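Local coordinates for protein glycine betaine/carnitine/choline ABC transporter (Staphylococcus aureus subsp. aureus Mu50, PDB 3O66) that probably binds glycine betaine, carnitine or choline as the substrate-binding component of an ABC importer, at residues N9-T14 against I40-V45; R29-H34 against K238-K243; E131-L136 against K164-D169. One frame throughout, in Å; residues are numbered along the deposited sequence. Where two conformers were deposited one is given.

Interaction 1. Residues N9-T14 against I40-V45; sequences NDVKIT and IKPTLV
Three backbone hydrogen bonds join N9-T14 to I40-V45 in parallel register, K12 beside T43, I13 beside L44 and T14 beside V45. T43 N donates to V11 O at 3.0 Å and I13 N to T43 O at 2.9 Å, both within the plane of the accepting carbonyl. V45 N reaches I13 O at 2.8 Å from above the carbonyl plane, 46° out of it. CA-H...O contacts run beside these bonds, among them K12 CA to T43 O at 3.2 Å. The pairing is the strand-strand part of a right-handed beta-alpha-beta unit, with helix 19-35 as the crossover; strand 43-48 forms one edge of its sheet, and strand 12-16 is bonded on its other side to strand 65-70.

Before the strands pair, the two segments lie farther apart and water fills in. One water accepts a hydrogen bond from K41 N and donates one to N9 O; a second accepts from V11 N, at 3.0 Å, and lies close to K41 O.

Apolar contacts line the side facing helix 19-35. V11 spreads its two methyls: CG2 presses on I40 CG2, a tight 3.5 Å, while CG1, anti to the backbone N, lies alongside P42 CB at 3.7 Å. I13 brings CD1 to the same P42 CB. I32 of the helix touches both I40 and P42. On the other face, K12 CG runs beside T43 OG1, and T14 OG1 turns to Q54 and S66.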
# COMPACT_ATOMS: atom_id res chain seq x y z
N ASN A 9 -4.14 27.33 9.46
CA ASN A 9 -5.25 26.58 10.13
C ASN A 9 -4.82 25.17 10.61
O ASN A 9 -3.62 24.92 10.82
CB ASN A 9 -6.53 26.58 9.24
CG ASN A 9 -7.73 25.86 9.88
OD1 ASN A 9 -8.23 26.24 10.95
ND2 ASN A 9 -8.21 24.81 9.20
N ASP A 10 -5.78 24.25 10.70
CA ASP A 10 -5.69 23.05 11.53
C ASP A 10 -5.75 21.74 10.72
O ASP A 10 -6.84 21.31 10.33
CB ASP A 10 -6.84 23.09 12.54
CG ASP A 10 -6.90 21.88 13.44
OD1 ASP A 10 -5.84 21.28 13.70
OD2 ASP A 10 -8.02 21.55 13.91
N VAL A 11 -4.60 21.12 10.49
CA VAL A 11 -4.53 19.92 9.66
C VAL A 11 -4.00 18.77 10.53
O VAL A 11 -2.95 18.87 11.18
CB VAL A 11 -3.62 20.13 8.41
CG1 VAL A 11 -3.47 18.84 7.65
CG2 VAL A 11 -4.20 21.19 7.49
N LYS A 12 -4.74 17.68 10.53
CA LYS A 12 -4.31 16.49 11.22
C LYS A 12 -4.42 15.30 10.27
O LYS A 12 -5.46 15.09 9.62
CB LYS A 12 -5.16 16.28 12.47
CG LYS A 12 -4.94 17.34 13.56
CD LYS A 12 -6.09 17.29 14.56
CE LYS A 12 -5.94 18.33 15.66
NZ LYS A 12 -5.07 17.79 16.75
N ILE A 13 -3.34 14.53 10.20
CA ILE A 13 -3.16 13.46 9.24
C ILE A 13 -3.13 12.12 9.99
O ILE A 13 -2.23 11.86 10.83
CB ILE A 13 -1.81 13.61 8.47
CG1 ILE A 13 -1.70 15.02 7.85
CG2 ILE A 13 -1.64 12.46 7.46
CD1 ILE A 13 -0.32 15.37 7.25
N THR A 14 -4.06 11.24 9.64
CA THR A 14 -4.06 9.94 10.29
C THR A 14 -2.94 9.07 9.74
O THR A 14 -2.65 9.08 8.50
CB THR A 14 -5.36 9.18 10.08
OG1 THR A 14 -5.46 8.82 8.69
CG2 THR A 14 -6.55 9.99 10.50
N ILE A 40 0.76 26.53 7.49
CA ILE A 40 0.08 25.35 7.99
C ILE A 40 1.13 24.33 8.43
O ILE A 40 1.99 23.94 7.64
CB ILE A 40 -0.89 24.77 6.93
CG1 ILE A 40 -1.91 25.86 6.53
CG2 ILE A 40 -1.57 23.48 7.46
CD1 ILE A 40 -2.88 25.45 5.41
N LYS A 41 1.03 23.90 9.69
CA LYS A 41 1.95 22.93 10.29
C LYS A 41 1.13 21.74 10.72
O LYS A 41 0.61 21.69 11.85
CB LYS A 41 2.70 23.55 11.48
CG LYS A 41 3.76 24.57 11.11
CD LYS A 41 4.43 25.17 12.35
CE LYS A 41 5.30 26.38 11.99
NZ LYS A 41 4.62 27.71 12.21
N PRO A 42 0.99 20.75 9.84
CA PRO A 42 0.10 19.64 10.19
C PRO A 42 0.69 18.77 11.30
O PRO A 42 1.92 18.74 11.48
CB PRO A 42 0.04 18.83 8.89
CG PRO A 42 0.40 19.83 7.81
CD PRO A 42 1.49 20.62 8.46
N THR A 43 -0.16 18.08 12.04
CA THR A 43 0.31 17.07 13.00
C THR A 43 -0.30 15.72 12.65
O THR A 43 -1.27 15.66 11.91
CB THR A 43 0.00 17.46 14.46
OG1 THR A 43 -1.41 17.49 14.65
CG2 THR A 43 0.60 18.84 14.78
N LEU A 44 0.27 14.65 13.19
CA LEU A 44 -0.21 13.33 12.87
C LEU A 44 -1.07 12.79 13.99
O LEU A 44 -0.83 13.08 15.17
CB LEU A 44 0.95 12.36 12.62
CG LEU A 44 1.57 12.22 11.23
CD1 LEU A 44 1.94 13.55 10.56
CD2 LEU A 44 2.78 11.28 11.31
N VAL A 45 -2.09 12.03 13.60
CA VAL A 45 -2.85 11.18 14.53
C VAL A 45 -2.31 9.79 14.24
O VAL A 45 -2.77 9.09 13.33
CB VAL A 45 -4.37 11.29 14.32
CG1 VAL A 45 -5.11 10.36 15.27
CG2 VAL A 45 -4.84 12.76 14.55
O HOH W 1 -1.17 24.84 11.39
O HOH W 2 -2.24 22.11 11.96
O HOH W 3 -2.82 20.20 13.74

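Interaction 2. Residues R29-H34 against K238-K243; sequences RLLIEH and KTTINK
Helix 19-35, the crossover of a beta-alpha-beta unit, meets the short helix 236-242 here; the two segments bury 228 Å² in all, mostly through apolar groups. The methyl of T240 is at the centre. T240 CG2 stands anti to the backbone N, and this rotation turns the methyl toward segment 29-34, where it is equally close to L31 CG and I32 CG1, 3.8 Å from each. L31 and T240 point oppositely as they pass, whereas the I32 branch lies roughly perpendicular to T240. With its CG anti to the backbone N (chi1 -174°), L31 extends across T240 toward K243: L31 CD2 comes to 3.6 Å from T240 O, and L31 CD1 lies against the far part of the K243 chain, 4.0 Å from K243 CD.

The polar ends bypass this patch. T240 OG1, anti to its carbonyl carbon, is hydrogen-bonded to D35, just beyond the segment. K243 NZ passes near L31 CD1 to salt bridges with D35 and D282 and a hydrogen bond to Y280 O. H34 presents its ring edge to K243 NZ, with H34 CD2 4.5 Å from it, but its NE2 bonds to D282 while the ring stacks on Y280. K243 NZ lies 5.0 Å from H34 NE2, and the carboxylate of D282 between such groups would probably offset any repulsion were the histidine protonated. Apolar helix-helix packing bordered by charge pairs thus joins the crossover helix to a later helix and the C-terminal residues in one lobe of a two-lobed periplasmic-binding-protein fold.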
# COMPACT_ATOMS: atom_id res chain seq x y z
N ARG A 29 3.00 15.99 5.63
CA ARG A 29 3.16 17.04 6.66
C ARG A 29 4.24 18.03 6.23
O ARG A 29 4.06 19.27 6.30
CB ARG A 29 3.50 16.42 8.04
CG ARG A 29 3.91 17.45 9.08
CD ARG A 29 4.34 16.76 10.39
NE ARG A 29 5.60 16.00 10.25
CZ ARG A 29 6.81 16.51 10.36
NH1 ARG A 29 6.98 17.81 10.63
NH2 ARG A 29 7.88 15.73 10.23
N LEU A 30 5.38 17.48 5.79
CA LEU A 30 6.51 18.30 5.39
C LEU A 30 6.23 19.07 4.12
O LEU A 30 6.68 20.21 3.96
CB LEU A 30 7.81 17.48 5.30
CG LEU A 30 8.37 16.92 6.62
CD1 LEU A 30 9.31 15.74 6.34
CD2 LEU A 30 9.09 18.01 7.50
N LEU A 31 5.49 18.46 3.20
CA LEU A 31 5.22 19.09 1.93
C LEU A 31 4.25 20.25 2.15
O LEU A 31 4.41 21.31 1.55
CB LEU A 31 4.66 18.07 0.94
CG LEU A 31 4.44 18.54 -0.49
CD1 LEU A 31 5.70 19.12 -1.12
CD2 LEU A 31 3.89 17.36 -1.30
N ILE A 32 3.25 20.06 3.02
CA ILE A 32 2.32 21.14 3.36
C ILE A 32 3.06 22.28 4.06
O ILE A 32 2.88 23.46 3.71
CB ILE A 32 1.14 20.63 4.20
CG1 ILE A 32 0.25 19.73 3.31
CG2 ILE A 32 0.35 21.80 4.82
CD1 ILE A 32 -0.65 18.80 4.11
N GLU A 33 3.92 21.95 5.02
CA GLU A 33 4.75 23.00 5.63
C GLU A 33 5.51 23.77 4.56
O GLU A 33 5.61 25.01 4.60
CB GLU A 33 5.71 22.44 6.67
CG GLU A 33 5.01 21.97 7.93
CD GLU A 33 5.96 21.39 8.98
OE1 GLU A 33 7.09 21.91 9.11
OE2 GLU A 33 5.56 20.42 9.68
N HIS A 34 6.10 23.02 3.63
CA HIS A 34 6.93 23.63 2.57
C HIS A 34 6.10 24.55 1.67
O HIS A 34 6.44 25.73 1.50
CB HIS A 34 7.65 22.55 1.74
CG HIS A 34 8.41 23.10 0.56
ND1 HIS A 34 9.67 23.68 0.67
CD2 HIS A 34 8.09 23.18 -0.75
CE1 HIS A 34 10.08 24.07 -0.52
NE2 HIS A 34 9.14 23.78 -1.40
N LYS A 238 -5.17 20.98 -2.11
CA LYS A 238 -5.46 19.97 -3.12
C LYS A 238 -4.33 19.93 -4.15
O LYS A 238 -3.91 18.86 -4.59
CB LYS A 238 -6.78 20.30 -3.81
CG LYS A 238 -7.26 19.26 -4.81
CD LYS A 238 -8.70 19.66 -5.24
CE LYS A 238 -9.14 19.00 -6.52
NZ LYS A 238 -9.10 17.53 -6.37
N THR A 239 -3.82 21.11 -4.51
CA THR A 239 -2.65 21.22 -5.39
C THR A 239 -1.42 20.60 -4.74
O THR A 239 -0.68 19.85 -5.39
CB THR A 239 -2.37 22.69 -5.72
OG1 THR A 239 -3.50 23.24 -6.39
CG2 THR A 239 -1.15 22.83 -6.60
N THR A 240 -1.21 20.92 -3.46
CA THR A 240 -0.12 20.31 -2.68
C THR A 240 -0.17 18.78 -2.68
O THR A 240 0.80 18.10 -3.08
CB THR A 240 -0.07 20.89 -1.26
OG1 THR A 240 0.27 22.29 -1.34
CG2 THR A 240 0.98 20.20 -0.43
N ILE A 241 -1.29 18.22 -2.24
CA ILE A 241 -1.42 16.76 -2.18
C ILE A 241 -1.21 16.14 -3.57
O ILE A 241 -0.48 15.15 -3.69
CB ILE A 241 -2.75 16.35 -1.53
CG1 ILE A 241 -2.80 16.83 -0.06
CG2 ILE A 241 -2.97 14.81 -1.66
CD1 ILE A 241 -4.24 16.96 0.54
N ASN A 242 -1.81 16.72 -4.60
CA ASN A 242 -1.63 16.23 -5.97
C ASN A 242 -0.20 16.24 -6.48
O ASN A 242 0.10 15.57 -7.45
CB ASN A 242 -2.55 16.95 -6.95
CG ASN A 242 -3.95 16.31 -7.04
OD1 ASN A 242 -4.96 17.02 -7.04
ND2 ASN A 242 -4.00 14.97 -7.10
N LYS A 243 0.70 16.98 -5.83
CA LYS A 243 2.10 16.95 -6.23
C LYS A 243 2.66 15.54 -6.09
O LYS A 243 3.59 15.18 -6.79
CB LYS A 243 2.93 17.87 -5.35
CG LYS A 243 2.96 19.34 -5.71
CD LYS A 243 3.86 19.98 -4.61
CE LYS A 243 4.62 21.14 -5.14
NZ LYS A 243 5.62 21.65 -4.18

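Interaction 3. Residues E131-L136 against K164-D169; sequences ETVSDL and KEYGFD
Two aromatic side chains, Y166 from the last turn of helix 159-166 and F168 just beyond it, reach across to the 3-10 turn that includes S134-L136, and to V133. V133 is the bump. Its CG1, anti to the backbone N, sits over the centre of the Y166 ring as a CH-pi contact, 3.7 Å from the centroid and 14° off the ring normal. The valine stands roughly perpendicular to the tyrosine, so CB also lies against the ring, near CE1 and CZ. S134 meets the same ring at another place: its OG lies at the edge, in the ring plane, 3.4 Å from Y166 CE1.

F168 points its CZ at V133 while L136 lies against one face of the ring. Its CG takes the crowded position between backbone N and carbonyl carbon (chi1 61°), which puts F168 CZ 3.4 Å from V133 O, 3.8 Å from L136 CB and 4.1 Å from V133 CG1. G167, the first residue to leave helical angles, takes a positive phi of 84° and turns the chain between the two aromatics.

The surface that receives F168 is part of a well-braced turn. D135 OD2 accepts from both E131 N, at 2.8 Å, and T132 N, while T132 OG1 accepts from D135 N in an ST motif. No hydrogen bond links the two segments directly; S134 OG and Y166 OH instead bond to D213 and D212. The buried contact therefore relies on shape and dispersion, with its hydroxyls held by D212, D213 and the backbone of K214 in a neighbouring loop.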
# COMPACT_ATOMS: atom_id res chain seq x y z
N GLU A 131 7.45 -14.58 -14.38
CA GLU A 131 7.01 -13.18 -14.42
C GLU A 131 5.62 -13.02 -13.83
O GLU A 131 5.31 -12.02 -13.17
CB GLU A 131 7.04 -12.67 -15.87
CG GLU A 131 8.45 -12.35 -16.36
CD GLU A 131 9.05 -11.11 -15.67
OE1 GLU A 131 8.29 -10.27 -15.13
OE2 GLU A 131 10.29 -10.97 -15.69
N THR A 132 4.78 -14.02 -14.06
CA THR A 132 3.38 -13.99 -13.63
C THR A 132 3.10 -15.15 -12.70
O THR A 132 3.88 -16.11 -12.59
CB THR A 132 2.40 -14.09 -14.84
OG1 THR A 132 2.42 -15.43 -15.37
CG2 THR A 132 2.73 -13.04 -15.94
N VAL A 133 1.98 -15.06 -12.00
CA VAL A 133 1.56 -16.14 -11.11
C VAL A 133 1.29 -17.40 -11.93
O VAL A 133 1.67 -18.51 -11.52
CB VAL A 133 0.34 -15.72 -10.28
CG1 VAL A 133 -0.20 -16.90 -9.50
CG2 VAL A 133 0.71 -14.55 -9.33
N SER A 134 0.67 -17.23 -13.10
CA SER A 134 0.48 -18.40 -13.99
C SER A 134 1.81 -19.11 -14.37
O SER A 134 1.82 -20.31 -14.57
CB SER A 134 -0.33 -18.01 -15.24
OG SER A 134 -1.68 -17.68 -14.89
N ASP A 135 2.93 -18.39 -14.45
CA ASP A 135 4.23 -19.03 -14.76
C ASP A 135 4.61 -20.13 -13.75
O ASP A 135 5.40 -21.02 -14.05
CB ASP A 135 5.34 -17.98 -14.86
CG ASP A 135 5.19 -17.09 -16.07
OD1 ASP A 135 4.60 -17.52 -17.09
OD2 ASP A 135 5.69 -15.95 -16.03
N LEU A 136 4.01 -20.09 -12.57
CA LEU A 136 4.24 -21.13 -11.57
C LEU A 136 3.59 -22.48 -11.92
O LEU A 136 4.01 -23.51 -11.37
CB LEU A 136 3.72 -20.69 -10.20
CG LEU A 136 4.41 -19.49 -9.55
CD1 LEU A 136 3.59 -19.00 -8.37
CD2 LEU A 136 5.82 -19.85 -9.12
N LYS A 164 -8.66 -22.87 -7.36
CA LYS A 164 -9.73 -22.96 -8.35
C LYS A 164 -9.48 -21.99 -9.52
O LYS A 164 -9.48 -22.40 -10.68
CB LYS A 164 -11.09 -22.71 -7.68
CG LYS A 164 -12.32 -22.97 -8.56
CD LYS A 164 -13.61 -23.18 -7.75
CE LYS A 164 -14.11 -21.89 -7.09
NZ LYS A 164 -15.60 -21.91 -6.86
N GLU A 165 -9.25 -20.72 -9.19
CA GLU A 165 -8.93 -19.67 -10.17
C GLU A 165 -7.70 -19.96 -11.03
O GLU A 165 -7.78 -19.96 -12.27
CB GLU A 165 -8.74 -18.32 -9.46
CG GLU A 165 -8.50 -17.13 -10.41
CD GLU A 165 -9.77 -16.68 -11.11
OE1 GLU A 165 -10.66 -16.12 -10.42
OE2 GLU A 165 -9.89 -16.87 -12.35
N TYR A 166 -6.57 -20.21 -10.38
CA TYR A 166 -5.32 -20.37 -11.10
C TYR A 166 -5.09 -21.77 -11.69
O TYR A 166 -4.37 -21.91 -12.67
CB TYR A 166 -4.15 -19.86 -10.27
CG TYR A 166 -3.87 -18.38 -10.50
CD1 TYR A 166 -3.13 -17.96 -11.61
CD2 TYR A 166 -4.39 -17.41 -9.65
CE1 TYR A 166 -2.88 -16.62 -11.86
CE2 TYR A 166 -4.13 -16.01 -9.88
CZ TYR A 166 -3.38 -15.65 -11.00
OH TYR A 166 -3.09 -14.34 -11.28
N GLY A 167 -5.71 -22.79 -11.11
CA GLY A 167 -5.68 -24.13 -11.70
C GLY A 167 -4.45 -24.96 -11.37
O GLY A 167 -4.11 -25.89 -12.10
N PHE A 168 -3.79 -24.63 -10.26
CA PHE A 168 -2.66 -25.43 -9.78
C PHE A 168 -2.50 -25.35 -8.25
O PHE A 168 -3.14 -24.52 -7.60
CB PHE A 168 -1.36 -25.06 -10.51
CG PHE A 168 -0.92 -23.62 -10.32
CD1 PHE A 168 -0.20 -23.24 -9.19
CD2 PHE A 168 -1.20 -22.66 -11.29
CE1 PHE A 168 0.22 -21.92 -9.01
CE2 PHE A 168 -0.77 -21.32 -11.12
CZ PHE A 168 -0.09 -20.96 -9.98
N ASP A 169 -1.69 -26.25 -7.69
CA ASP A 169 -1.43 -26.19 -6.27
C ASP A 169 0.02 -26.50 -5.92
O ASP A 169 0.82 -26.84 -6.80
CB ASP A 169 -2.47 -26.99 -5.44
CG ASP A 169 -2.19 -28.48 -5.36
OD1 ASP A 169 -1.45 -29.03 -6.20
OD2 ASP A 169 -2.73 -29.11 -4.42

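Overall arrangement
Interactions 1 and 2 share helix 19-35, and their centres lie about 12 Å apart. I32 belongs to both surroundings: its CG2 packs against P42 CG at 3.6 Å and against I40 CG2 at 3.7 Å, while its CG1 faces residues 238-243. Helix 19-35 thus packs against the paired strands 12-16 and 43-48 and also meets helix 236-242. Interaction 3 lies on the opposite side of the chain's centre, in the second five-stranded sheet's lobe; its centre is about 44 Å from that of interaction 1, and its nearest atoms about 27 Å from interaction 2. No ligand position is defined by these contacts; in this family the substrate generally binds between the lobes.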